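Local structure of bifunctional enzyme IspD/IspF (Campylobacter jejuni, 1W55) at residues 226-230 and 231-235; 149-153 and 154-158; 104-107 and 108-112. The protein catalyses two steps of isoprenoid precursor synthesis, forming 4-diphosphocytidyl-2-C-methyl-D-erythritol from CTP and MEP and converting its 2-phosphate to the 2,4-cyclodiphosphate with release of CMP. All blocks are in the same frame, centred on the assembly; numbering follows the deposited sequence.

Overall arrangement
Along the chain the order is contact 3, contact 2, contact 1. Contacts 3 and 2 belong to the N-terminal cytidylyltransferase part, with centres about 18 Å apart. Helix 104-111 of contact 3 packs on strand 149-152 of contact 2, a member of the large mixed sheet, as Ile150 CD1 lies 3.7 Å from Leu110 CB. Contact 1 is a two-stranded hairpin in the C-terminal cyclodiphosphate synthase part. Its centre is about 62 Å from that of contact 2, on the opposite side of the chain's centre. The contacts thus sample both catalytic parts of the bifunctional enzyme, which are structurally separate modules on one polypeptide.

Contact 1 of 3, residues 226-230 and 231-235; sequences PLLLA and GVQIH
Ile234 lies against both Leu227 and Leu229, and each of its branches has its own partner. CG2 is turned to Leu227, whose CD2 comes within 3.9 Å of Ile234 CB, and these two side chains cross obliquely. The other branch, CG1, meets Leu229 CG at 3.9 Å, there with the side chains at about a right angle. Leu227 reaches its partner because its CG is anti to the backbone N (chi1 -179°), which sends the isobutyl group along the hairpin rather than back over its own amide. Pro312, Leu314 and Phe317 extend this apolar cluster; Pro312 is, by similarity, part of the substrate site.

On the other face, Leu228 and Gln233 form a non-hydrogen-bonded pair, and Leu228 CD2 leans over the opposite backbone, 3.8 Å from Gln233 CA. Gln233 runs out extended, so its amide passes the Pro226 ring, NE2 standing 3.5 Å from Pro226 CB.

The backbone evidence explains the placement. Leu229 and Val232 bond to each other in both directions, closing a type I' turn in which Ala230 and Gly231 both have positive phi. Asp247 receives the amides of both turn residues, and Asn324 donates to Ala230 O. Further along, Ile234 N donates to Leu227 O at 2.7 Å, an almost straight bond (177°), while Leu227 N donates to His235 O. Two residues, Ile234 and His235, therefore stand opposite Leu227, and the Ile234 psi of -39° is consistent with a classic beta bulge. A bulge would account for the CB of His235 starting on the same face as Leu227, against simple alternation.

The whole is a beta hairpin with a two-residue loop, closed by a type I' turn and apparently bulged near its open end, packed beside helices 248-260 and 318-329 in the cyclodiphosphate synthase fold.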
ATOM      1  N   PRO A 226       1.385  -3.988  61.216  1.00 43.26           N
ATOM      2  CA  PRO A 226       0.832  -4.707  60.066  1.00 41.22           C
ATOM      3  C   PRO A 226       1.869  -4.959  58.970  1.00 41.21           C
ATOM      4  O   PRO A 226       2.718  -4.106  58.676  1.00 39.56           O
ATOM      5  CB  PRO A 226      -0.271  -3.767  59.565  1.00 42.11           C
ATOM      6  CG  PRO A 226      -0.687  -2.991  60.804  1.00 42.47           C
ATOM      7  CD  PRO A 226       0.610  -2.768  61.533  1.00 43.23           C
ATOM      8  N   LEU A 227       1.802  -6.158  58.406  1.00 39.71           N
ATOM      9  CA  LEU A 227       2.563  -6.512  57.233  1.00 39.20           C
ATOM     10  C   LEU A 227       1.757  -6.057  56.029  1.00 38.07           C
ATOM     11  O   LEU A 227       0.667  -6.568  55.769  1.00 37.54           O
ATOM     12  CB  LEU A 227       2.805  -8.026  57.189  1.00 39.10           C
ATOM     13  CG  LEU A 227       3.618  -8.531  55.998  1.00 40.07           C
ATOM     14  CD1 LEU A 227       4.962  -7.811  55.926  1.00 32.68           C
ATOM     15  CD2 LEU A 227       3.794 -10.054  56.060  1.00 37.84           C
ATOM     16  N   LEU A 228       2.288  -5.062  55.329  1.00 37.91           N
ATOM     17  CA  LEU A 228       1.678  -4.523  54.115  1.00 38.92           C
ATOM     18  C   LEU A 228       2.528  -4.914  52.914  1.00 37.08           C
ATOM     19  O   LEU A 228       3.722  -4.614  52.869  1.00 35.59           O
ATOM     20  CB  LEU A 228       1.606  -2.990  54.180  1.00 39.86           C
ATOM     21  CG  LEU A 228       0.725  -2.299  55.222  1.00 43.74           C
ATOM     22  CD1 LEU A 228       0.784  -0.789  54.999  1.00 45.97           C
ATOM     23  CD2 LEU A 228      -0.714  -2.787  55.163  1.00 45.11           C
ATOM     24  N   LEU A 229       1.918  -5.589  51.956  1.00 35.70           N
ATOM     25  CA  LEU A 229       2.606  -5.940  50.723  1.00 36.34           C
ATOM     26  C   LEU A 229       1.719  -5.504  49.569  1.00 36.73           C
ATOM     27  O   LEU A 229       0.536  -5.866  49.516  1.00 34.98           O
ATOM     28  CB  LEU A 229       2.891  -7.439  50.666  1.00 34.03           C
ATOM     29  CG  LEU A 229       3.870  -8.034  51.682  1.00 36.72           C
ATOM     30  CD1 LEU A 229       4.055  -9.520  51.378  1.00 38.81           C
ATOM     31  CD2 LEU A 229       5.215  -7.302  51.689  1.00 29.10           C
ATOM     32  N   ALA A 230       2.286  -4.708  48.661  1.00 36.00           N
ATOM     33  CA  ALA A 230       1.514  -4.046  47.604  1.00 35.57           C
ATOM     34  C   ALA A 230       0.310  -3.313  48.202  1.00 36.24           C
ATOM     35  O   ALA A 230      -0.773  -3.264  47.599  1.00 35.60           O
ATOM     36  CB  ALA A 230       1.074  -5.053  46.520  1.00 34.01           C
ATOM     37  N   GLY A 231       0.514  -2.750  49.393  1.00 35.96           N
ATOM     38  CA  GLY A 231      -0.497  -1.950  50.065  1.00 37.63           C
ATOM     39  C   GLY A 231      -1.631  -2.750  50.687  1.00 38.70           C
ATOM     40  O   GLY A 231      -2.622  -2.174  51.116  1.00 40.95           O
ATOM     41  N   VAL A 232      -1.488  -4.071  50.724  1.00 38.74           N
ATOM     42  CA  VAL A 232      -2.522  -4.971  51.214  1.00 38.75           C
ATOM     43  C   VAL A 232      -2.074  -5.574  52.547  1.00 40.32           C
ATOM     44  O   VAL A 232      -0.946  -6.065  52.663  1.00 39.21           O
ATOM     45  CB  VAL A 232      -2.785  -6.106  50.187  1.00 39.62           C
ATOM     46  CG1 VAL A 232      -3.733  -7.183  50.767  1.00 40.33           C
ATOM     47  CG2 VAL A 232      -3.334  -5.530  48.864  1.00 37.38           C
ATOM     48  N   GLN A 233      -2.943  -5.538  53.558  1.00 41.12           N
ATOM     49  CA  GLN A 233      -2.566  -6.082  54.861  1.00 41.82           C
ATOM     50  C   GLN A 233      -2.567  -7.605  54.843  1.00 42.38           C
ATOM     51  O   GLN A 233      -3.593  -8.237  54.571  1.00 43.53           O
ATOM     52  CB  GLN A 233      -3.449  -5.552  55.994  1.00 41.77           C
ATOM     53  CG  GLN A 233      -2.875  -5.899  57.374  1.00 42.65           C
ATOM     54  CD  GLN A 233      -3.710  -5.380  58.518  1.00 46.59           C
ATOM     55  OE1 GLN A 233      -4.397  -6.153  59.192  1.00 49.89           O
ATOM     56  NE2 GLN A 233      -3.656  -4.075  58.748  1.00 44.97           N
ATOM     57  N   ILE A 234      -1.405  -8.181  55.132  1.00 41.90           N
ATOM     58  CA  ILE A 234      -1.206  -9.630  55.076  1.00 41.84           C
ATOM     59  C   ILE A 234      -1.351 -10.238  56.475  1.00 41.94           C
ATOM     60  O   ILE A 234      -1.891 -11.332  56.651  1.00 40.50           O
ATOM     61  CB  ILE A 234       0.216  -9.947  54.515  1.00 41.62           C
ATOM     62  CG1 ILE A 234       0.484  -9.212  53.186  1.00 43.12           C
ATOM     63  CG2 ILE A 234       0.438 -11.446  54.389  1.00 42.03           C
ATOM     64  CD1 ILE A 234      -0.649  -9.257  52.157  1.00 41.07           C
ATOM     65  N   HIS A 235      -0.834  -9.510  57.458  1.00 41.57           N
ATOM     66  CA  HIS A 235      -0.770  -9.963  58.831  1.00 42.16           C
ATOM     67  C   HIS A 235      -0.841  -8.734  59.725  1.00 42.79           C
ATOM     68  O   HIS A 235      -0.254  -7.701  59.382  1.00 42.42           O
ATOM     69  CB  HIS A 235       0.524 -10.729  59.091  1.00 39.78           C
ATOM     70  CG  HIS A 235       0.449 -11.629  60.282  1.00 42.63           C
ATOM     71  ND1 HIS A 235       0.689 -11.184  61.565  1.00 39.48           N
ATOM     72  CD2 HIS A 235       0.128 -12.942  60.391  1.00 44.26           C
ATOM     73  CE1 HIS A 235       0.530 -12.184  62.414  1.00 40.86           C
ATOM     74  NE2 HIS A 235       0.193 -13.264  61.727  1.00 45.45           N
TER

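Contact 2 of 3, residues 149-153 and 154-158; sequences QISKT and KLLKK
Thr153 and Lys157, one helical turn apart, lie side by side and point the same way, with Thr153 CG2 3.7 Å from Lys157 CE. The threonine torsion (chi1 -55°) sets CG2 anti to the backbone N and puts OG1 beside that N, where it bonds to Ser89 O. One branch is thus left for the lysine while the other is spent on a carbonyl. Lys157 keeps its chain extended beyond CG, its CG resting 3.3 Å from Thr153 O, and so carries NZ far enough to bond to Ile87 O.

Leu156 is turned differently. Its CG lies anti to the backbone N (chi1 -173°), and CD2 comes back to Ser151 CB at 4.1 Å, a loose van der Waals touch between the helix and the strand that leads into it, with Ser151 OG equally far from CD2. Leu155 takes the other common form, CG beside its own N, and sends CD1 to within 4.3 Å of Lys152 CB.

The backbone supports these placements. Lys152 occupies the N-cap position; its carbonyl O takes Leu156 N at 3.1 Å, and Thr153 O takes Lys157 N at 3.0 Å. The chain bends sharply here, as the strand and helix axes stand at 92°.

The corner joins the end of strand 149-152 to the N-terminal end of helix 153-159. Leu156 packs on Val92 of strand 91-96, on Leu84 of helix 76-84 and on Asp169 of helix 169-174, where Leu155 touches Ile173. Strand 149-152 itself runs antiparallel to strands 91-96 and 119-124, one on either side.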
ATOM      1  N   GLN A 149      14.056  30.002  11.724  1.00 35.46           N
ATOM      2  CA  GLN A 149      14.254  31.408  11.413  1.00 36.32           C
ATOM      3  C   GLN A 149      15.760  31.642  11.419  1.00 37.64           C
ATOM      4  O   GLN A 149      16.460  31.140  12.295  1.00 38.95           O
ATOM      5  CB  GLN A 149      13.552  32.293  12.450  1.00 36.77           C
ATOM      6  CG  GLN A 149      12.030  32.118  12.517  1.00 37.91           C
ATOM      7  CD  GLN A 149      11.333  33.047  13.515  1.00 37.60           C
ATOM      8  OE1 GLN A 149      11.725  33.131  14.680  1.00 37.70           O
ATOM      9  NE2 GLN A 149      10.275  33.718  13.064  1.00 37.54           N
ATOM     10  N   ILE A 150      16.266  32.365  10.425  1.00 38.76           N
ATOM     11  CA  ILE A 150      17.688  32.688  10.378  1.00 39.49           C
ATOM     12  C   ILE A 150      17.881  34.168  10.674  1.00 41.00           C
ATOM     13  O   ILE A 150      17.204  35.024  10.086  1.00 41.02           O
ATOM     14  CB  ILE A 150      18.311  32.348   8.996  1.00 39.13           C
ATOM     15  CG1 ILE A 150      18.053  30.901   8.611  1.00 38.42           C
ATOM     16  CG2 ILE A 150      19.815  32.596   9.011  1.00 41.07           C
ATOM     17  CD1 ILE A 150      18.316  30.620   7.130  1.00 45.88           C
ATOM     18  N   SER A 151      18.824  34.461  11.563  1.00 40.15           N
ATOM     19  CA  SER A 151      19.100  35.830  11.961  1.00 40.89           C
ATOM     20  C   SER A 151      20.595  36.065  11.965  1.00 41.85           C
ATOM     21  O   SER A 151      21.385  35.120  12.091  1.00 41.87           O
ATOM     22  CB  SER A 151      18.546  36.108  13.365  1.00 39.78           C
ATOM     23  OG  SER A 151      17.150  35.915  13.413  1.00 43.06           O
ATOM     24  N   LYS A 152      20.977  37.330  11.831  1.00 43.74           N
ATOM     25  CA  LYS A 152      22.349  37.735  12.109  1.00 45.27           C
ATOM     26  C   LYS A 152      22.496  37.638  13.616  1.00 44.74           C
ATOM     27  O   LYS A 152      21.710  38.225  14.376  1.00 44.18           O
ATOM     28  CB  LYS A 152      22.637  39.160  11.621  1.00 45.68           C
ATOM     29  CG  LYS A 152      22.416  39.376  10.116  1.00 51.12           C
ATOM     30  CD  LYS A 152      23.687  39.876   9.418  1.00 59.42           C
ATOM     31  CE  LYS A 152      23.407  40.385   7.992  1.00 61.84           C
ATOM     32  NZ  LYS A 152      22.210  41.301   7.924  1.00 63.42           N
ATOM     33  N   THR A 153      23.492  36.866  14.028  1.00 44.41           N
ATOM     34  CA  THR A 153      23.735  36.549  15.427  1.00 45.53           C
ATOM     35  C   THR A 153      23.854  37.787  16.312  1.00 47.45           C
ATOM     36  O   THR A 153      23.204  37.874  17.363  1.00 46.67           O
ATOM     37  CB  THR A 153      24.995  35.695  15.522  1.00 44.49           C
ATOM     38  OG1 THR A 153      24.832  34.547  14.681  1.00 42.29           O
ATOM     39  CG2 THR A 153      25.158  35.111  16.917  1.00 42.32           C
ATOM     40  N   LYS A 154      24.662  38.747  15.869  1.00 49.41           N
ATOM     41  CA  LYS A 154      24.924  39.948  16.661  1.00 51.03           C
ATOM     42  C   LYS A 154      23.638  40.737  16.912  1.00 49.18           C
ATOM     43  O   LYS A 154      23.419  41.221  18.019  1.00 48.99           O
ATOM     44  CB  LYS A 154      26.004  40.822  16.003  1.00 52.74           C
ATOM     45  CG  LYS A 154      27.376  40.128  15.891  1.00 58.74           C
ATOM     46  CD  LYS A 154      28.430  41.039  15.252  1.00 70.50           C
ATOM     47  CE  LYS A 154      28.707  40.653  13.796  1.00 74.05           C
ATOM     48  NZ  LYS A 154      30.071  40.069  13.605  1.00 76.37           N
ATOM     49  N   LEU A 155      22.786  40.831  15.893  1.00 47.71           N
ATOM     50  CA  LEU A 155      21.522  41.560  16.005  1.00 48.14           C
ATOM     51  C   LEU A 155      20.510  40.883  16.928  1.00 47.77           C
ATOM     52  O   LEU A 155      19.789  41.567  17.666  1.00 48.39           O
ATOM     53  CB  LEU A 155      20.890  41.791  14.628  1.00 47.25           C
ATOM     54  CG  LEU A 155      21.570  42.863  13.759  1.00 53.11           C
ATOM     55  CD1 LEU A 155      20.836  43.023  12.449  1.00 54.00           C
ATOM     56  CD2 LEU A 155      21.696  44.222  14.474  1.00 54.94           C
ATOM     57  N   LEU A 156      20.450  39.549  16.872  1.00 45.54           N
ATOM     58  CA  LEU A 156      19.519  38.784  17.691  1.00 44.22           C
ATOM     59  C   LEU A 156      19.942  38.855  19.154  1.00 43.12           C
ATOM     60  O   LEU A 156      19.100  38.993  20.039  1.00 42.22           O
ATOM     61  CB  LEU A 156      19.403  37.330  17.200  1.00 43.41           C
ATOM     62  CG  LEU A 156      18.343  36.431  17.853  1.00 42.04           C
ATOM     63  CD1 LEU A 156      16.955  37.044  17.746  1.00 39.19           C
ATOM     64  CD2 LEU A 156      18.355  34.992  17.275  1.00 35.19           C
ATOM     65  N   LYS A 157      21.250  38.784  19.395  1.00 43.62           N
ATOM     66  CA  LYS A 157      21.805  39.032  20.728  1.00 44.18           C
ATOM     67  C   LYS A 157      21.361  40.393  21.266  1.00 45.14           C
ATOM     68  O   LYS A 157      20.815  40.482  22.375  1.00 45.23           O
ATOM     69  CB  LYS A 157      23.331  38.939  20.717  1.00 43.22           C
ATOM     70  CG  LYS A 157      23.853  37.518  20.579  1.00 43.47           C
ATOM     71  CD  LYS A 157      25.312  37.416  20.965  1.00 47.60           C
ATOM     72  CE  LYS A 157      25.951  36.188  20.340  1.00 48.95           C
ATOM     73  NZ  LYS A 157      27.333  35.930  20.846  1.00 55.05           N
ATOM     74  N   LYS A 158      21.563  41.440  20.467  1.00 45.39           N
ATOM     75  CA  LYS A 158      21.166  42.797  20.857  1.00 47.67           C
ATOM     76  C   LYS A 158      19.659  42.888  21.059  1.00 46.34           C
ATOM     77  O   LYS A 158      19.194  43.511  22.012  1.00 46.16           O
ATOM     78  CB  LYS A 158      21.613  43.829  19.811  1.00 49.07           C
ATOM     79  CG  LYS A 158      22.534  44.917  20.359  1.00 57.45           C
ATOM     80  CD  LYS A 158      23.112  45.776  19.234  1.00 66.89           C
ATOM     81  CE  LYS A 158      24.631  45.608  19.124  1.00 71.75           C
ATOM     82  NZ  LYS A 158      25.066  45.325  17.721  1.00 73.82           N
TER

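Contact 3 of 3, residues 104-107 and 108-112; sequences KNLF and DRLIE
Lys104 and Asp108, one turn apart on helix 104-111, bring an aliphatic chain against a carboxylate. From CB, Lys104 starts with CG anti to the backbone N, then bends at chi2 (60°), and the chain runs obliquely past the Asp108 carboxylate. CG comes 3.8 Å from Asp108 OD2, and CD stands 4.0 Å from both carboxylate oxygens. CE is the nearest, 3.4 Å from OD1. At the tip NZ stays 4.4 Å from Asp108 OD1, beyond a salt bridge, and instead bonds to the carbonyl O of Phe44.

The same OD1 lies at the edge of the Phe107 ring, in its plane, 3.7 Å from CD2, with ring and carboxylate planes 73° apart. Phe107 in turn runs alongside Ile111, CE2 to CG1 being 3.7 Å, and its ring also meets that of Phe44. Backbone bonds from Asp108 N to Lys104 O and from Ile111 N to Phe107 O fix the turn spacing.

CE, next to the ammonium, and the ring edge probably offer the carboxylate a mildly positive border, while Asp108 OD2 stands 3.2 Å from the acceptor Lys104 O. Beyond salt-bridge range and bonded to Phe44 O, the ammonium probably adds only a longer-range attraction.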
ATOM      1  N   LYS A 104      13.598  19.901   3.701  1.00 48.03           N
ATOM      2  CA  LYS A 104      14.822  20.429   3.090  1.00 49.09           C
ATOM      3  C   LYS A 104      14.507  21.593   2.148  1.00 48.80           C
ATOM      4  O   LYS A 104      15.296  22.539   1.993  1.00 49.28           O
ATOM      5  CB  LYS A 104      15.538  19.307   2.327  1.00 49.18           C
ATOM      6  CG  LYS A 104      16.761  19.736   1.527  1.00 49.69           C
ATOM      7  CD  LYS A 104      17.830  20.363   2.400  1.00 51.66           C
ATOM      8  CE  LYS A 104      19.075  20.650   1.586  1.00 56.96           C
ATOM      9  NZ  LYS A 104      20.274  20.224   2.352  1.00 60.08           N
ATOM     10  N   ASN A 105      13.339  21.497   1.532  1.00 48.48           N
ATOM     11  CA  ASN A 105      12.813  22.505   0.633  1.00 50.39           C
ATOM     12  C   ASN A 105      12.678  23.868   1.314  1.00 49.52           C
ATOM     13  O   ASN A 105      13.201  24.867   0.814  1.00 49.63           O
ATOM     14  CB  ASN A 105      11.457  22.028   0.127  1.00 51.23           C
ATOM     15  CG  ASN A 105      10.987  22.784  -1.077  1.00 59.42           C
ATOM     16  OD1 ASN A 105      10.381  23.848  -0.955  1.00 64.17           O
ATOM     17  ND2 ASN A 105      11.233  22.222  -2.261  1.00 64.12           N
ATOM     18  N   LEU A 106      11.975  23.903   2.449  1.00 47.97           N
ATOM     19  CA  LEU A 106      11.810  25.145   3.204  1.00 46.40           C
ATOM     20  C   LEU A 106      13.161  25.684   3.635  1.00 45.11           C
ATOM     21  O   LEU A 106      13.394  26.885   3.563  1.00 45.25           O
ATOM     22  CB  LEU A 106      10.892  24.962   4.421  1.00 46.04           C
ATOM     23  CG  LEU A 106      10.754  26.137   5.396  1.00 44.40           C
ATOM     24  CD1 LEU A 106      10.168  27.371   4.699  1.00 45.52           C
ATOM     25  CD2 LEU A 106       9.892  25.740   6.595  1.00 47.66           C
ATOM     26  N   PHE A 107      14.046  24.792   4.067  1.00 44.63           N
ATOM     27  CA  PHE A 107      15.395  25.183   4.469  1.00 46.24           C
ATOM     28  C   PHE A 107      16.101  25.953   3.349  1.00 46.53           C
ATOM     29  O   PHE A 107      16.673  27.014   3.595  1.00 45.49           O
ATOM     30  CB  PHE A 107      16.220  23.963   4.897  1.00 44.68           C
ATOM     31  CG  PHE A 107      17.663  24.279   5.207  1.00 47.91           C
ATOM     32  CD1 PHE A 107      18.066  24.552   6.510  1.00 47.49           C
ATOM     33  CD2 PHE A 107      18.624  24.289   4.195  1.00 48.80           C
ATOM     34  CE1 PHE A 107      19.392  24.841   6.796  1.00 48.19           C
ATOM     35  CE2 PHE A 107      19.951  24.578   4.471  1.00 48.02           C
ATOM     36  CZ  PHE A 107      20.336  24.857   5.775  1.00 51.54           C
ATOM     37  N   ASP A 108      16.038  25.414   2.128  1.00 48.31           N
ATOM     38  CA  ASP A 108      16.704  25.999   0.959  1.00 48.63           C
ATOM     39  C   ASP A 108      16.137  27.371   0.645  1.00 48.25           C
ATOM     40  O   ASP A 108      16.879  28.307   0.346  1.00 47.84           O
ATOM     41  CB  ASP A 108      16.552  25.086  -0.268  1.00 49.91           C
ATOM     42  CG  ASP A 108      17.372  23.802  -0.158  1.00 52.01           C
ATOM     43  OD1 ASP A 108      18.431  23.803   0.521  1.00 54.89           O
ATOM     44  OD2 ASP A 108      17.031  22.739  -0.724  1.00 56.49           O
ATOM     45  N   ARG A 109      14.817  27.480   0.733  1.00 48.59           N
ATOM     46  CA  ARG A 109      14.120  28.737   0.522  1.00 49.80           C
ATOM     47  C   ARG A 109      14.564  29.841   1.494  1.00 50.68           C
ATOM     48  O   ARG A 109      14.607  31.015   1.127  1.00 50.96           O
ATOM     49  CB  ARG A 109      12.631  28.510   0.663  1.00 50.40           C
ATOM     50  CG  ARG A 109      11.961  28.046  -0.596  1.00 52.25           C
ATOM     51  CD  ARG A 109      10.527  28.528  -0.679  1.00 56.09           C
ATOM     52  NE  ARG A 109       9.723  28.105   0.472  1.00 49.17           N
ATOM     53  CZ  ARG A 109       9.193  26.895   0.591  1.00 52.32           C
ATOM     54  NH1 ARG A 109       9.393  25.993  -0.360  1.00 54.95           N
ATOM     55  NH2 ARG A 109       8.462  26.579   1.651  1.00 50.59           N
ATOM     56  N   LEU A 110      14.881  29.465   2.729  1.00 50.17           N
ATOM     57  CA  LEU A 110      15.377  30.424   3.710  1.00 51.30           C
ATOM     58  C   LEU A 110      16.835  30.775   3.415  1.00 52.53           C
ATOM     59  O   LEU A 110      17.237  31.936   3.488  1.00 52.02           O
ATOM     60  CB  LEU A 110      15.265  29.853   5.128  1.00 50.40           C
ATOM     61  CG  LEU A 110      13.881  29.611   5.735  1.00 47.88           C
ATOM     62  CD1 LEU A 110      14.012  28.594   6.845  1.00 44.13           C
ATOM     63  CD2 LEU A 110      13.297  30.905   6.267  1.00 39.65           C
ATOM     64  N   ILE A 111      17.619  29.756   3.095  1.00 54.37           N
ATOM     65  CA  ILE A 111      19.039  29.930   2.831  1.00 58.59           C
ATOM     66  C   ILE A 111      19.309  30.789   1.578  1.00 60.04           C
ATOM     67  O   ILE A 111      20.183  31.658   1.597  1.00 59.79           O
ATOM     68  CB  ILE A 111      19.735  28.542   2.792  1.00 58.64           C
ATOM     69  CG1 ILE A 111      20.420  28.262   4.135  1.00 59.98           C
ATOM     70  CG2 ILE A 111      20.705  28.402   1.613  1.00 61.06           C
ATOM     71  CD1 ILE A 111      21.512  29.266   4.515  1.00 59.84           C
ATOM     72  N   GLU A 112      18.524  30.576   0.520  1.00 61.89           N
ATOM     73  CA  GLU A 112      18.675  31.331  -0.730  1.00 63.79           C
ATOM     74  C   GLU A 112      18.357  32.823  -0.581  1.00 63.88           C
ATOM     75  O   GLU A 112      18.701  33.623  -1.453  1.00 64.11           O
ATOM     76  CB  GLU A 112      17.839  30.704  -1.857  1.00 64.40           C
ATOM     77  CG  GLU A 112      16.331  30.818  -1.679  1.00 68.89           C
ATOM     78  CD  GLU A 112      15.536  30.354  -2.892  1.00 75.74           C
ATOM     79  OE1 GLU A 112      14.744  31.166  -3.424  1.00 79.35           O
ATOM     80  OE2 GLU A 112      15.687  29.179  -3.306  1.00 77.32           O
TER